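Long-range contacts in vascular protein tyrosine phosphatase 1 (Rattus norvegicus, PDB 3I36), which probably removes phosphate from phosphotyrosine side chains of proteins, acting through the cytoplasmic catalytic domain described here of a receptor-type tyrosine phosphatase: residues Ile56-Glu66 with Val79-Val87; Asn101-Lys111 with Asp278-Met286. All coordinates share one frame; numbering follows the deposited sequence.

Interaction 1 of 2, residues Ile56-Glu66 with Val79-Val87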
loop_
_atom_site.group_PDB
_atom_site.type_symbol
_atom_site.label_atom_id
_atom_site.label_comp_id
_atom_site.label_asym_id
_atom_site.label_seq_id
_atom_site.Cartn_x
_atom_site.Cartn_y
_atom_site.Cartn_z
ATOM N N ILE A 56 1.401 18.195 -3.859
ATOM C CA ILE A 56 2.398 17.770 -2.899
ATOM C C ILE A 56 3.291 16.661 -3.440
ATOM O O ILE A 56 2.810 15.610 -3.890
ATOM C CB ILE A 56 1.788 17.324 -1.580
ATOM C CG1 ILE A 56 0.870 18.428 -1.024
ATOM C CG2 ILE A 56 2.899 16.985 -0.594
ATOM C CD1 ILE A 56 1.503 19.807 -0.972
ATOM N N GLY A 57 4.596 16.906 -3.362
ATOM C CA GLY A 57 5.605 15.928 -3.725
ATOM C C GLY A 57 5.893 15.844 -5.216
ATOM O O GLY A 57 6.866 15.218 -5.622
ATOM N N ILE A 58 5.075 16.479 -6.043
ATOM C CA ILE A 58 5.187 16.189 -7.477
ATOM C C ILE A 58 6.458 16.720 -8.137
ATOM O O ILE A 58 6.821 16.289 -9.233
ATOM C CB ILE A 58 3.940 16.615 -8.262
ATOM C CG1 ILE A 58 3.840 18.140 -8.327
ATOM C CG2 ILE A 58 2.691 15.966 -7.637
ATOM C CD1 ILE A 58 2.875 18.633 -9.400
ATOM N N SER A 59 7.135 17.646 -7.473
ATOM C CA SER A 59 8.396 18.147 -8.004
ATOM C C SER A 59 9.587 17.341 -7.486
ATOM O O SER A 59 10.728 17.691 -7.753
ATOM C CB SER A 59 8.585 19.633 -7.674
ATOM O OG SER A 59 8.777 19.814 -6.291
ATOM N N LEU A 60 9.329 16.271 -6.730
ATOM C CA LEU A 60 10.423 15.433 -6.256
ATOM C C LEU A 60 10.955 14.678 -7.456
ATOM O O LEU A 60 10.167 14.123 -8.224
ATOM C CB LEU A 60 9.945 14.436 -5.209
ATOM C CG LEU A 60 9.648 15.046 -3.838
ATOM C CD1 LEU A 60 8.845 14.048 -3.016
ATOM C CD2 LEU A 60 10.962 15.382 -3.153
ATOM N N PRO A 61 12.282 14.680 -7.638
ATOM C CA PRO A 61 12.898 13.984 -8.771
ATOM C C PRO A 61 12.507 12.512 -8.801
ATOM O O PRO A 61 12.366 11.878 -7.751
ATOM C CB PRO A 61 14.395 14.130 -8.492
ATOM C CG PRO A 61 14.499 15.404 -7.747
ATOM C CD PRO A 61 13.254 15.509 -6.905
ATOM N N LYS A 62 12.324 11.989 -10.009
ATOM C CA LYS A 62 12.006 10.588 -10.223
ATOM C C LYS A 62 12.933 10.124 -11.330
ATOM O O LYS A 62 12.492 9.505 -12.299
ATOM C CB LYS A 62 10.564 10.424 -10.713
ATOM C CG LYS A 62 9.570 11.392 -10.122
ATOM C CD LYS A 62 8.374 11.593 -11.034
ATOM C CE LYS A 62 8.727 12.492 -12.195
ATOM N NZ LYS A 62 7.564 13.318 -12.557
ATOM N N TYR A 63 14.215 10.427 -11.194
ATOM C CA TYR A 63 15.163 10.150 -12.260
ATOM C C TYR A 63 15.317 8.658 -12.535
ATOM O O TYR A 63 15.340 8.248 -13.682
ATOM C CB TYR A 63 16.525 10.762 -11.942
ATOM C CG TYR A 63 16.468 12.264 -11.872
ATOM C CD1 TYR A 63 15.655 12.979 -12.741
ATOM C CD2 TYR A 63 17.224 12.970 -10.946
ATOM C CE1 TYR A 63 15.589 14.354 -12.690
ATOM C CE2 TYR A 63 17.167 14.352 -10.886
ATOM C CZ TYR A 63 16.346 15.039 -11.762
ATOM O OH TYR A 63 16.271 16.414 -11.717
ATOM N N ALA A 64 15.442 7.844 -11.488
ATOM C CA ALA A 64 15.667 6.419 -11.714
ATOM C C ALA A 64 14.491 5.846 -12.500
ATOM O O ALA A 64 14.670 5.087 -13.449
ATOM C CB ALA A 64 15.852 5.667 -10.393
ATOM N N ALA A 65 13.286 6.233 -12.104
ATOM C CA ALA A 65 12.068 5.758 -12.762
ATOM C C ALA A 65 12.017 6.134 -14.231
ATOM O O ALA A 65 11.314 5.495 -15.001
ATOM C CB ALA A 65 10.839 6.300 -12.064
ATOM N N GLU A 66 12.742 7.184 -14.604
ATOM C CA GLU A 66 12.690 7.718 -15.960
ATOM C C GLU A 66 13.844 7.230 -16.827
ATOM O O GLU A 66 13.884 7.495 -18.036
ATOM C CB GLU A 66 12.648 9.249 -15.915
ATOM C CG GLU A 66 11.322 9.780 -15.402
ATOM C CD GLU A 66 11.356 11.260 -15.049
ATOM O OE1 GLU A 66 12.460 11.826 -14.910
ATOM O OE2 GLU A 66 10.267 11.854 -14.893
ATOM N N VAL A 79 2.992 7.019 -12.891
ATOM C CA VAL A 79 3.145 6.643 -11.502
ATOM C C VAL A 79 4.562 6.172 -11.282
ATOM O O VAL A 79 4.889 4.996 -11.455
ATOM C CB VAL A 79 2.148 5.568 -11.088
ATOM C CG1 VAL A 79 2.359 5.216 -9.629
ATOM C CG2 VAL A 79 0.715 6.071 -11.329
ATOM N N LEU A 80 5.416 7.124 -10.947
ATOM C CA LEU A 80 6.836 6.852 -10.846
ATOM C C LEU A 80 7.290 7.144 -9.440
ATOM O O LEU A 80 6.933 8.168 -8.873
ATOM C CB LEU A 80 7.614 7.749 -11.796
ATOM C CG LEU A 80 7.123 7.686 -13.234
ATOM C CD1 LEU A 80 7.986 8.599 -14.082
ATOM C CD2 LEU A 80 7.172 6.252 -13.758
ATOM N N PRO A 81 8.122 6.258 -8.898
ATOM C CA PRO A 81 8.628 6.439 -7.540
ATOM C C PRO A 81 9.571 7.637 -7.489
ATOM O O PRO A 81 10.426 7.795 -8.362
ATOM C CB PRO A 81 9.408 5.149 -7.292
ATOM C CG PRO A 81 9.843 4.690 -8.704
ATOM C CD PRO A 81 8.592 5.004 -9.510
ATOM N N TYR A 82 9.425 8.471 -6.467
ATOM C CA TYR A 82 10.397 9.522 -6.239
ATOM C C TYR A 82 11.703 8.897 -5.781
ATOM O O TYR A 82 11.706 7.938 -5.011
ATOM C CB TYR A 82 9.897 10.513 -5.184
ATOM C CG TYR A 82 8.589 11.138 -5.569
ATOM C CD1 TYR A 82 8.427 11.712 -6.825
ATOM C CD2 TYR A 82 7.515 11.165 -4.682
ATOM C CE1 TYR A 82 7.229 12.283 -7.203
ATOM C CE2 TYR A 82 6.302 11.742 -5.050
ATOM C CZ TYR A 82 6.169 12.298 -6.310
ATOM O OH TYR A 82 4.992 12.880 -6.693
ATOM N N ASP A 83 12.805 9.443 -6.274
ATOM C CA ASP A 83 14.133 8.960 -5.919
ATOM C C ASP A 83 14.336 9.002 -4.418
ATOM O O ASP A 83 14.987 8.139 -3.839
ATOM C CB ASP A 83 15.183 9.841 -6.575
ATOM C CG ASP A 83 15.158 9.736 -8.085
ATOM O OD1 ASP A 83 14.952 8.615 -8.575
ATOM O OD2 ASP A 83 15.318 10.765 -8.776
ATOM N N ILE A 84 13.783 10.023 -3.788
ATOM C CA ILE A 84 14.073 10.245 -2.383
ATOM C C ILE A 84 13.568 9.109 -1.486
ATOM O O ILE A 84 14.045 8.933 -0.371
ATOM C CB ILE A 84 13.481 11.590 -1.910
ATOM C CG1 ILE A 84 14.092 12.009 -0.573
ATOM C CG2 ILE A 84 11.962 11.517 -1.852
ATOM C CD1 ILE A 84 13.862 13.466 -0.248
ATOM N N SER A 85 12.608 8.338 -1.980
ATOM C CA SER A 85 11.952 7.343 -1.152
ATOM C C SER A 85 11.897 5.992 -1.839
ATOM O O SER A 85 11.329 5.044 -1.303
ATOM C CB SER A 85 10.515 7.796 -0.865
ATOM O OG SER A 85 9.831 8.029 -2.093
ATOM N N ARG A 86 12.479 5.901 -3.029
ATOM C CA ARG A 86 12.288 4.699 -3.813
ATOM C C ARG A 86 13.022 3.538 -3.160
ATOM O O ARG A 86 14.056 3.712 -2.503
ATOM C CB ARG A 86 12.731 4.900 -5.270
ATOM C CG ARG A 86 14.223 4.957 -5.464
ATOM C CD ARG A 86 14.543 5.073 -6.941
ATOM N NE ARG A 86 15.975 5.111 -7.162
ATOM C CZ ARG A 86 16.679 4.064 -7.577
ATOM N NH1 ARG A 86 16.071 2.910 -7.817
ATOM N NH2 ARG A 86 17.982 4.179 -7.749
ATOM N N VAL A 87 12.460 2.352 -3.327
ATOM C CA VAL A 87 13.070 1.150 -2.805
ATOM C C VAL A 87 14.178 0.769 -3.774
ATOM O O VAL A 87 13.928 0.575 -4.957
ATOM C CB VAL A 87 12.041 0.023 -2.707
ATOM C CG1 VAL A 87 12.694 -1.251 -2.225
ATOM C CG2 VAL A 87 10.869 0.443 -1.788
HETATM O O HOH W 1 3.306 13.147 -4.704
HETATM O O HOH W 2 12.998 12.427 -5.184
HETATM O O HOH W 3 12.897 7.339 -9.535
#
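The ring of Y82 has L60 CB and G57 O over the same face. L60 CB stands 3.8 Å from the Y82 ring centroid and 25° off the normal, a CH-pi contact, and L60 CD1 extends this cover toward Y82 CD2. At the ring's edge, near its plane, lie P61 O and K62 CG, the latter 3.5 Å from Y82 CD1. A water in the ring plane is hydrogen-bonded to Y82 OH and to I56 O, its oxygen 2.6 Å from I56 O. The second flat group, the guanidinium of R86, takes A64 CB over the centre of one face, 3.3 Å from R86 CZ. CG of R86 sits between the backbone N and the carbonyl carbon (chi1 73°), and the chain then runs extended to NE, laying the group flat on the methyl; R86 NH2 forms a salt bridge with D98. D83 and R86 belong to the DxxRVxL sequence motif of tyrosine phosphatase domains. The D83 carboxylate receives two N-H groups at the start of the short helix 63-66: Y63 N reaches D83 OD2 at 2.7 Å, 21° out of the carboxylate plane, while A64 N meets the syn lone pair of D83 OD1 at 3.1 Å. In return D83 N donates to P61 O in a nearly straight bond of 2.9 Å. Farther along, A65 CB packs 3.5 Å from L80 CB and also touches the P81 ring.

Interaction 2 of 2, residues Asn101-Lys111 with Asp278-Met286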
loop_
_atom_site.group_PDB
_atom_site.type_symbol
_atom_site.label_atom_id
_atom_site.label_comp_id
_atom_site.label_asym_id
_atom_site.label_seq_id
_atom_site.Cartn_x
_atom_site.Cartn_y
_atom_site.Cartn_z
ATOM N N ASN A 101 9.456 -0.119 -9.097
ATOM C CA ASN A 101 8.493 0.929 -8.897
ATOM C C ASN A 101 7.850 0.729 -7.538
ATOM O O ASN A 101 6.841 0.036 -7.410
ATOM C CB ASN A 101 7.436 0.926 -9.982
ATOM C CG ASN A 101 6.599 2.177 -9.938
ATOM O OD1 ASN A 101 6.084 2.542 -8.877
ATOM N ND2 ASN A 101 6.485 2.863 -11.071
ATOM N N ALA A 102 8.484 1.310 -6.530
ATOM C CA ALA A 102 8.097 1.116 -5.140
ATOM C C ALA A 102 8.758 2.201 -4.323
ATOM O O ALA A 102 9.871 2.641 -4.627
ATOM C CB ALA A 102 8.551 -0.260 -4.637
ATOM N N ASN A 103 8.077 2.632 -3.269
ATOM C CA ASN A 103 8.661 3.593 -2.349
ATOM C C ASN A 103 8.370 3.161 -0.936
ATOM O O ASN A 103 7.313 2.594 -0.662
ATOM C CB ASN A 103 8.033 4.971 -2.533
ATOM C CG ASN A 103 8.326 5.551 -3.880
ATOM O OD1 ASN A 103 9.353 6.213 -4.087
ATOM N ND2 ASN A 103 7.431 5.309 -4.810
ATOM N N TYR A 104 9.302 3.466 -0.043
ATOM C CA TYR A 104 9.051 3.309 1.375
ATOM C C TYR A 104 8.044 4.363 1.758
ATOM O O TYR A 104 8.202 5.524 1.415
ATOM C CB TYR A 104 10.320 3.542 2.165
ATOM C CG TYR A 104 11.390 2.554 1.840
ATOM C CD1 TYR A 104 11.353 1.265 2.355
ATOM C CD2 TYR A 104 12.448 2.908 1.017
ATOM C CE1 TYR A 104 12.355 0.347 2.046
ATOM C CE2 TYR A 104 13.441 2.015 0.713
ATOM C CZ TYR A 104 13.395 0.738 1.229
ATOM O OH TYR A 104 14.397 -0.144 0.902
ATOM N N MET A 105 7.016 3.957 2.483
ATOM C CA MET A 105 6.019 4.896 2.950
ATOM C C MET A 105 6.039 4.830 4.457
ATOM O O MET A 105 6.000 3.739 5.042
ATOM C CB MET A 105 4.636 4.510 2.424
ATOM C CG MET A 105 4.656 4.071 0.977
ATOM S SD MET A 105 5.076 5.415 -0.150
ATOM C CE MET A 105 3.920 6.614 0.521
ATOM N N PRO A 106 6.106 5.995 5.097
ATOM C CA PRO A 106 6.059 5.943 6.550
ATOM C C PRO A 106 4.734 5.380 7.026
ATOM O O PRO A 106 3.652 5.551 6.421
ATOM C CB PRO A 106 6.201 7.417 6.959
ATOM C CG PRO A 106 6.904 8.054 5.758
ATOM C CD PRO A 106 6.278 7.369 4.595
ATOM N N GLY A 107 4.831 4.691 8.147
ATOM C CA GLY A 107 3.649 4.327 8.876
ATOM C C GLY A 107 3.638 5.169 10.127
ATOM O O GLY A 107 4.402 6.129 10.282
ATOM N N TYR A 108 2.769 4.795 11.036
ATOM C CA TYR A 108 2.693 5.497 12.299
ATOM C C TYR A 108 4.020 5.431 13.059
ATOM O O TYR A 108 4.443 6.409 13.665
ATOM C CB TYR A 108 1.579 4.898 13.136
ATOM C CG TYR A 108 1.370 5.648 14.422
ATOM C CD1 TYR A 108 0.673 6.841 14.430
ATOM C CD2 TYR A 108 1.870 5.162 15.617
ATOM C CE1 TYR A 108 0.476 7.541 15.598
ATOM C CE2 TYR A 108 1.655 5.851 16.813
ATOM C CZ TYR A 108 0.966 7.038 16.785
ATOM O OH TYR A 108 0.755 7.743 17.942
ATOM N N HIS A 109 4.687 4.285 12.991
ATOM C CA HIS A 109 5.867 4.030 13.810
ATOM C C HIS A 109 7.209 4.370 13.185
ATOM O O HIS A 109 8.133 4.791 13.887
ATOM C CB HIS A 109 5.852 2.590 14.306
ATOM C CG HIS A 109 4.682 2.301 15.184
ATOM N ND1 HIS A 109 3.529 1.709 14.717
ATOM C CD2 HIS A 109 4.460 2.582 16.490
ATOM C CE1 HIS A 109 2.658 1.609 15.705
ATOM N NE2 HIS A 109 3.198 2.131 16.791
ATOM N N SER A 110 7.341 4.198 11.879
ATOM C CA SER A 110 8.637 4.456 11.283
ATOM C C SER A 110 8.518 4.782 9.815
ATOM O O SER A 110 7.504 4.512 9.178
ATOM C CB SER A 110 9.552 3.249 11.442
ATOM O OG SER A 110 9.420 2.420 10.289
ATOM N N LYS A 111 9.588 5.363 9.298
ATOM C CA LYS A 111 9.632 5.864 7.945
ATOM C C LYS A 111 9.550 4.711 6.953
ATOM O O LYS A 111 9.254 4.905 5.783
ATOM C CB LYS A 111 10.940 6.638 7.755
ATOM C CG LYS A 111 11.072 7.370 6.435
ATOM C CD LYS A 111 12.362 8.191 6.386
ATOM C CE LYS A 111 13.558 7.357 5.953
ATOM N NZ LYS A 111 14.758 8.216 5.712
ATOM N N ASP A 278 2.142 13.365 3.867
ATOM C CA ASP A 278 3.315 12.533 4.055
ATOM C C ASP A 278 3.405 11.443 2.977
ATOM O O ASP A 278 4.453 11.239 2.373
ATOM C CB ASP A 278 3.245 11.890 5.431
ATOM C CG ASP A 278 4.511 11.164 5.793
ATOM O OD1 ASP A 278 5.609 11.647 5.449
ATOM O OD2 ASP A 278 4.390 10.123 6.451
ATOM N N LEU A 279 2.307 10.748 2.731
ATOM C CA LEU A 279 2.311 9.738 1.679
ATOM C C LEU A 279 2.724 10.342 0.349
ATOM O O LEU A 279 3.563 9.781 -0.353
ATOM C CB LEU A 279 0.953 9.054 1.561
ATOM C CG LEU A 279 0.524 8.304 2.827
ATOM C CD1 LEU A 279 -0.815 7.629 2.559
ATOM C CD2 LEU A 279 1.582 7.291 3.250
ATOM N N ARG A 280 2.147 11.490 0.010
ATOM C CA ARG A 280 2.477 12.151 -1.250
ATOM C C ARG A 280 3.940 12.576 -1.340
ATOM O O ARG A 280 4.487 12.676 -2.433
ATOM C CB ARG A 280 1.616 13.386 -1.461
ATOM C CG ARG A 280 0.153 13.086 -1.675
ATOM C CD ARG A 280 -0.123 12.527 -3.063
ATOM N NE ARG A 280 -1.541 12.231 -3.116
ATOM C CZ ARG A 280 -2.477 13.137 -3.354
ATOM N NH1 ARG A 280 -2.135 14.395 -3.619
ATOM N NH2 ARG A 280 -3.761 12.782 -3.327
ATOM N N MET A 281 4.561 12.841 -0.201
ATOM C CA MET A 281 5.979 13.171 -0.179
ATOM C C MET A 281 6.822 11.932 -0.429
ATOM O O MET A 281 8.046 12.021 -0.556
ATOM C CB MET A 281 6.369 13.806 1.158
ATOM C CG MET A 281 5.857 15.216 1.331
ATOM S SD MET A 281 6.555 16.278 0.064
ATOM C CE MET A 281 8.308 16.077 0.387
ATOM N N HIS A 282 6.180 10.768 -0.484
ATOM C CA HIS A 282 6.924 9.521 -0.684
ATOM C C HIS A 282 6.613 8.809 -1.987
ATOM O O HIS A 282 7.411 8.025 -2.479
ATOM C CB HIS A 282 6.718 8.593 0.504
ATOM C CG HIS A 282 7.426 9.065 1.725
ATOM N ND1 HIS A 282 6.886 9.996 2.584
ATOM C CD2 HIS A 282 8.665 8.789 2.196
ATOM C CE1 HIS A 282 7.747 10.249 3.550
ATOM N NE2 HIS A 282 8.835 9.532 3.338
ATOM N N ARG A 283 5.447 9.078 -2.546
ATOM C CA ARG A 283 5.066 8.418 -3.779
ATOM C C ARG A 283 3.950 9.261 -4.334
ATOM O O ARG A 283 3.152 9.795 -3.575
ATOM C CB ARG A 283 4.552 7.017 -3.474
ATOM C CG ARG A 283 4.240 6.151 -4.687
ATOM C CD ARG A 283 4.118 4.692 -4.231
ATOM N NE ARG A 283 3.630 3.798 -5.283
ATOM C CZ ARG A 283 4.390 3.309 -6.262
ATOM N NH1 ARG A 283 5.677 3.633 -6.337
ATOM N NH2 ARG A 283 3.860 2.494 -7.158
ATOM N N PRO A 284 3.904 9.406 -5.655
ATOM C CA PRO A 284 2.854 10.219 -6.253
ATOM C C PRO A 284 1.496 9.619 -5.985
ATOM O O PRO A 284 1.362 8.402 -5.782
ATOM C CB PRO A 284 3.149 10.107 -7.760
ATOM C CG PRO A 284 3.983 8.874 -7.891
ATOM C CD PRO A 284 4.847 8.914 -6.670
ATOM N N LEU A 285 0.495 10.492 -5.968
ATOM C CA LEU A 285 -0.896 10.092 -6.106
ATOM C C LEU A 285 -1.453 9.277 -4.948
ATOM O O LEU A 285 -2.562 8.771 -5.040
ATOM C CB LEU A 285 -1.064 9.302 -7.405
ATOM C CG LEU A 285 -0.818 10.127 -8.660
ATOM C CD1 LEU A 285 -0.763 9.238 -9.871
ATOM C CD2 LEU A 285 -1.911 11.201 -8.805
ATOM N N MET A 286 -0.687 9.122 -3.874
ATOM C CA MET A 286 -1.160 8.315 -2.756
ATOM C C MET A 286 -2.509 8.851 -2.321
ATOM O O MET A 286 -2.635 10.044 -2.041
ATOM C CB MET A 286 -0.168 8.354 -1.599
ATOM C CG MET A 286 1.236 7.914 -1.997
ATOM S SD MET A 286 1.211 6.304 -2.814
ATOM C CE MET A 286 0.617 5.300 -1.480
#
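R283 and N101 make the direct side-chain hydrogen bonds of this contact. Both terminal nitrogens of R283 converge on one atom: R283 NH1 and NH2 each lie 2.8 Å from N101 OD1. The oxygen is in the guanidinium plane, yet the amide stands nearly upright to it, the two planes being 85° apart. CG of R283 is anti to its own N (chi1 -174°) and the chain is extended to NE, which carries the charge across to N101. R283 NH2 also donates to A246 O, and N101 ND2 to V79 O, so each group has a second partner outside the two segments. A leucine in place of R283 would probably leave N101 OD1 and the A246 carbonyl without these donors, although N101 ND2 would keep V79.

The CH-pi contact comes from P106, whose CD lies 3.3 Å from the H282 ring centroid, over the centre of the face. The imidazole is kept from rotating by H282 ND1, which donates to D278 O at 2.7 Å in a nearly straight bond (176°). D278 OD2, salt-bridged to R259, also touches P106 CB.

The apolar part centres on M105. Bent at chi2 and chi3, its chain tucks M105 CE 3.7 Å from L279 CD2 and 3.9 Å from M286 CG, while M105 SD packs 3.7 Å from R283 CB.

Strand 102-105, an outermost strand of the mixed sheet, is thereby joined to the end of helix 272-280 and the loop after it. Through its NH2 bond to A246 O, R283 reaches the phosphate-binding PTP loop (HCSAGVGR), a second-shell support consistent with the tyrosine phosphatase fold.

In the fold
The two interactions have centres about 11 Å apart and share a seam in which 79-87 lies against both segments of interaction 2. S85 OG is probably hydrogen-bonded to H282 O (2.5 Å), and L80 O packs 3.1 Å from P284 CD. Backbone hydrogen bonds of S85 with Y104 and of V87 with A102 run along strand 102-105. Interaction 2 lies closer to the probable substrate site: the side chain of R283 is about 4 Å from that of V248 in the PTP loop, against about 8 Å for P81 of interaction 1. M286 is about 7 Å, side chain to side chain, from Q288, another likely substrate-binding residue. The centre of interaction 1 is about 16 Å from the centre of the chain. That of interaction 2 is about 9 Å from it.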